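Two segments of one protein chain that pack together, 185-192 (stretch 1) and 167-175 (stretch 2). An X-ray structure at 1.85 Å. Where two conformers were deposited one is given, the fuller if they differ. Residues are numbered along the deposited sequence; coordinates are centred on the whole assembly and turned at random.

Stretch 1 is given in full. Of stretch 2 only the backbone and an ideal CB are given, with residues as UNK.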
# COMPACT_ATOMS: atom_id res chain seq x y z
N ALA A 185 -4.71 -1.43 -11.44
CA ALA A 185 -3.83 -1.26 -10.27
C ALA A 185 -2.41 -1.62 -10.71
O ALA A 185 -2.15 -2.77 -11.05
CB ALA A 185 -4.26 -2.14 -9.15
N ASN A 186 -1.52 -0.64 -10.77
CA ASN A 186 -0.12 -0.94 -11.11
C ASN A 186 0.81 0.08 -10.48
O ASN A 186 0.39 1.14 -10.02
CB ASN A 186 0.12 -1.03 -12.63
CG ASN A 186 1.43 -1.73 -12.98
OD1 ASN A 186 1.84 -2.63 -12.28
ND2 ASN A 186 2.10 -1.30 -14.04
N SER A 187 2.08 -0.29 -10.41
CA SER A 187 3.09 0.54 -9.84
C SER A 187 4.21 0.74 -10.85
O SER A 187 4.55 -0.21 -11.58
CB SER A 187 3.62 -0.08 -8.58
OG SER A 187 4.59 0.76 -7.97
N PHE A 188 4.77 1.94 -10.88
CA PHE A 188 5.83 2.29 -11.82
C PHE A 188 7.00 2.92 -11.08
O PHE A 188 6.83 3.84 -10.25
CB PHE A 188 5.31 3.26 -12.88
CG PHE A 188 4.05 2.81 -13.57
CD1 PHE A 188 2.80 3.03 -13.00
CD2 PHE A 188 4.11 2.17 -14.82
CE1 PHE A 188 1.60 2.61 -13.65
CE2 PHE A 188 2.93 1.75 -15.47
CZ PHE A 188 1.67 1.97 -14.88
N GLU A 189 8.19 2.46 -11.43
CA GLU A 189 9.41 2.95 -10.84
C GLU A 189 9.64 4.37 -11.36
O GLU A 189 9.61 4.61 -12.58
CB GLU A 189 10.59 2.08 -11.21
CG GLU A 189 11.88 2.45 -10.50
CD GLU A 189 13.00 1.44 -10.68
OE1 GLU A 189 12.79 0.35 -11.28
OE2 GLU A 189 14.11 1.74 -10.20
N CYS A 190 9.80 5.30 -10.43
CA CYS A 190 10.07 6.67 -10.78
C CYS A 190 10.46 7.39 -9.51
O CYS A 190 9.93 7.11 -8.43
CB CYS A 190 8.90 7.37 -11.48
SG CYS A 190 7.30 7.27 -10.86
N MSE A 191 11.45 8.26 -9.69
CA MSE A 191 12.15 9.02 -8.66
C MSE A 191 11.86 10.53 -8.66
O MSE A 191 11.99 11.20 -7.62
CB MSE A 191 13.67 8.92 -8.93
CG MSE A 191 14.31 7.64 -9.64
SE MSE A 191 14.61 5.87 -8.77
CE MSE A 191 12.81 5.20 -8.80
N GLN A 192 11.59 11.08 -9.85
CA GLN A 192 11.39 12.49 -10.05
C GLN A 192 10.17 12.89 -10.78
O GLN A 192 9.49 12.07 -11.40
CB GLN A 192 12.64 13.05 -10.70
CG GLN A 192 13.00 12.49 -12.01
CD GLN A 192 14.48 12.51 -12.20
OE1 GLN A 192 15.22 13.15 -11.43
NE2 GLN A 192 14.94 11.77 -13.19
N UNK A 167 2.09 8.21 -3.99
CA UNK A 167 3.46 8.49 -4.37
C UNK A 167 4.43 8.05 -3.27
O UNK A 167 4.26 8.41 -2.10
CB UNK A 167 3.63 9.98 -4.67
N UNK A 168 5.41 7.23 -3.64
CA UNK A 168 6.46 6.78 -2.73
C UNK A 168 7.77 7.35 -3.27
O UNK A 168 7.79 7.92 -4.35
CB UNK A 168 6.51 5.25 -2.62
N UNK A 169 8.83 7.22 -2.49
CA UNK A 169 10.11 7.81 -2.89
C UNK A 169 10.64 7.30 -4.24
O UNK A 169 11.07 8.12 -5.06
CB UNK A 169 11.15 7.53 -1.81
N UNK A 170 10.55 6.00 -4.50
CA UNK A 170 11.06 5.43 -5.77
C UNK A 170 9.98 4.83 -6.70
O UNK A 170 10.30 4.19 -7.70
CB UNK A 170 12.08 4.34 -5.45
N UNK A 171 8.70 5.10 -6.41
CA UNK A 171 7.63 4.58 -7.23
C UNK A 171 6.32 5.30 -7.00
O UNK A 171 6.13 5.93 -5.97
CB UNK A 171 7.45 3.08 -6.97
N UNK A 172 5.44 5.16 -7.97
CA UNK A 172 4.08 5.71 -7.89
C UNK A 172 3.13 4.50 -8.10
O UNK A 172 3.33 3.70 -9.02
CB UNK A 172 3.85 6.81 -8.92
N UNK A 173 2.19 4.32 -7.17
CA UNK A 173 1.19 3.25 -7.20
C UNK A 173 -0.09 3.92 -7.70
O UNK A 173 -0.52 4.93 -7.12
CB UNK A 173 1.00 2.59 -5.83
N UNK A 174 -0.65 3.40 -8.79
CA UNK A 174 -1.83 3.99 -9.43
C UNK A 174 -3.01 3.02 -9.38
O UNK A 174 -2.88 1.86 -9.78
CB UNK A 174 -1.52 4.37 -10.88
N UNK A 175 -4.15 3.54 -8.91
CA UNK A 175 -5.39 2.78 -8.71
C UNK A 175 -6.52 3.57 -9.36
O UNK A 175 -6.85 4.69 -8.92
CB UNK A 175 -5.67 2.53 -7.23

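Position 167 has strand-like angles (-91/126), and nothing of stretch 1 lies within 5.5 Å of its CB; it is Val167. Position 168 is equally free at its CB, and only a long side chain could return to stretch 1. It is Arg168, whose end does so: NH2 comes 3.6 Å from Ser187 OG, which lies at the edge of the guanidinium. Position 169 (-59/-43) points its CB away and would suit almost anything, polar chains especially; Lys169 extends all-t. Its backbone still participates, as water 2 donates to Lys169 O (2.5 Å) and to Met191 O (2.6 Å).

At 170 the CB points sideways, 3.5 Å from the CE of selenomethionine Met191; a small or medium polar residue would fit. It is Asp170, chi1 m, and its carbonyl O accepts from Cys190 N at 3.0 Å (157°), carrying the pairing past the end of the strands.

From 171 to 175 the strand runs antiparallel to 185-189 (164°), and alternate side chains share a face. At 171, CB lies 3.4 Å from Phe188 O and 3.8 Å from Ser187 OG. Such near neighbours favour a small residue, Ala or Ser for instance; it is Ala171.

Position 172 turns to the face of Phe188 and Asn186, its ideal CB 4.0 Å from Cys190 SG. An aliphatic residue, Val, Ile or Leu, suits this apolar surface. Ile172 places CG2 3.5 Å from Cys190 SG and 4.2 Å from Phe188 CB, while its other branch leads away. Its backbone pairs twice with Phe188: Ile172 N to Phe188 O, 3.0 Å, and Phe188 N to Ile172 O, 2.9 Å.

Position 173 shares the face of Ser187, whose OG is 4.6 Å from the ideal CB. A short polar chain, Asp, Asn, Ser or Thr, could approach that hydroxyl. Asp173, chi1 m, accepts from Ser187 OG through OD1 at 2.6 Å. The same carboxylate holds Arg168: NE to OD2 is 2.8 Å, a salt bridge, and NH2 to OD1 is 3.0 Å.

At 174, the ideal CB stands 4.5 Å from Phe188 CE1, suiting a branched or longer apolar chain. Ile174 answers with CD1 3.8 Å from Phe188 CE1. Ile174 N donates to Asn186 O (2.8 Å, 175°), and Asn186 N to Ile174 O (3.0 Å).

Position 175 faces the side of Ala185, whose small methyl leaves room for a bulky, possibly aromatic, residue. Tyr175, chi1 m, sets CD1 3.8 Å from Ala185 CB.

Stretch 2, residues 167-175: VRKDAIDIY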
# COMPACT_ATOMS: atom_id res chain seq x y z
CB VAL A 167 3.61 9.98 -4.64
CG1 VAL A 167 5.05 10.31 -5.03
CG2 VAL A 167 2.62 10.41 -5.72
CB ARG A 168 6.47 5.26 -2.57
CG ARG A 168 5.16 4.77 -1.94
CD ARG A 168 5.08 3.27 -1.69
NE ARG A 168 5.02 2.45 -2.91
CZ ARG A 168 6.04 1.81 -3.47
NH1 ARG A 168 7.27 1.84 -2.96
NH2 ARG A 168 5.82 1.10 -4.58
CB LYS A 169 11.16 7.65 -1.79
CG LYS A 169 12.37 8.54 -1.98
CD LYS A 169 13.30 8.44 -0.80
CE LYS A 169 14.50 9.36 -0.95
NZ LYS A 169 15.52 9.07 0.11
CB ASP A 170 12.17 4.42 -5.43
CG ASP A 170 13.36 5.05 -4.72
OD1 ASP A 170 13.62 6.27 -4.89
OD2 ASP A 170 14.07 4.34 -3.98
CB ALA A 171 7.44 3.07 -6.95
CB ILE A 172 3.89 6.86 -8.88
CG1 ILE A 172 2.61 7.65 -8.55
CG2 ILE A 172 3.97 6.35 -10.36
CD1 ILE A 172 2.55 9.02 -9.22
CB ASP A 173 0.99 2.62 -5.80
CG ASP A 173 2.29 2.07 -5.20
OD1 ASP A 173 3.20 1.68 -5.95
OD2 ASP A 173 2.43 2.04 -3.93
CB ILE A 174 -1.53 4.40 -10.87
CG1 ILE A 174 -0.35 5.37 -10.92
CG2 ILE A 174 -2.79 5.00 -11.55
CD1 ILE A 174 0.05 5.80 -12.32
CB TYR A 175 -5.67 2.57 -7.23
CG TYR A 175 -4.49 2.00 -6.48
CD1 TYR A 175 -4.21 0.64 -6.50
CD2 TYR A 175 -3.63 2.84 -5.78
CE1 TYR A 175 -3.10 0.10 -5.80
CE2 TYR A 175 -2.53 2.32 -5.05
CZ TYR A 175 -2.27 0.96 -5.09
OH TYR A 175 -1.17 0.45 -4.43
O HOH W 1 7.77 8.45 -7.18
O HOH W 2 12.06 10.39 -5.11
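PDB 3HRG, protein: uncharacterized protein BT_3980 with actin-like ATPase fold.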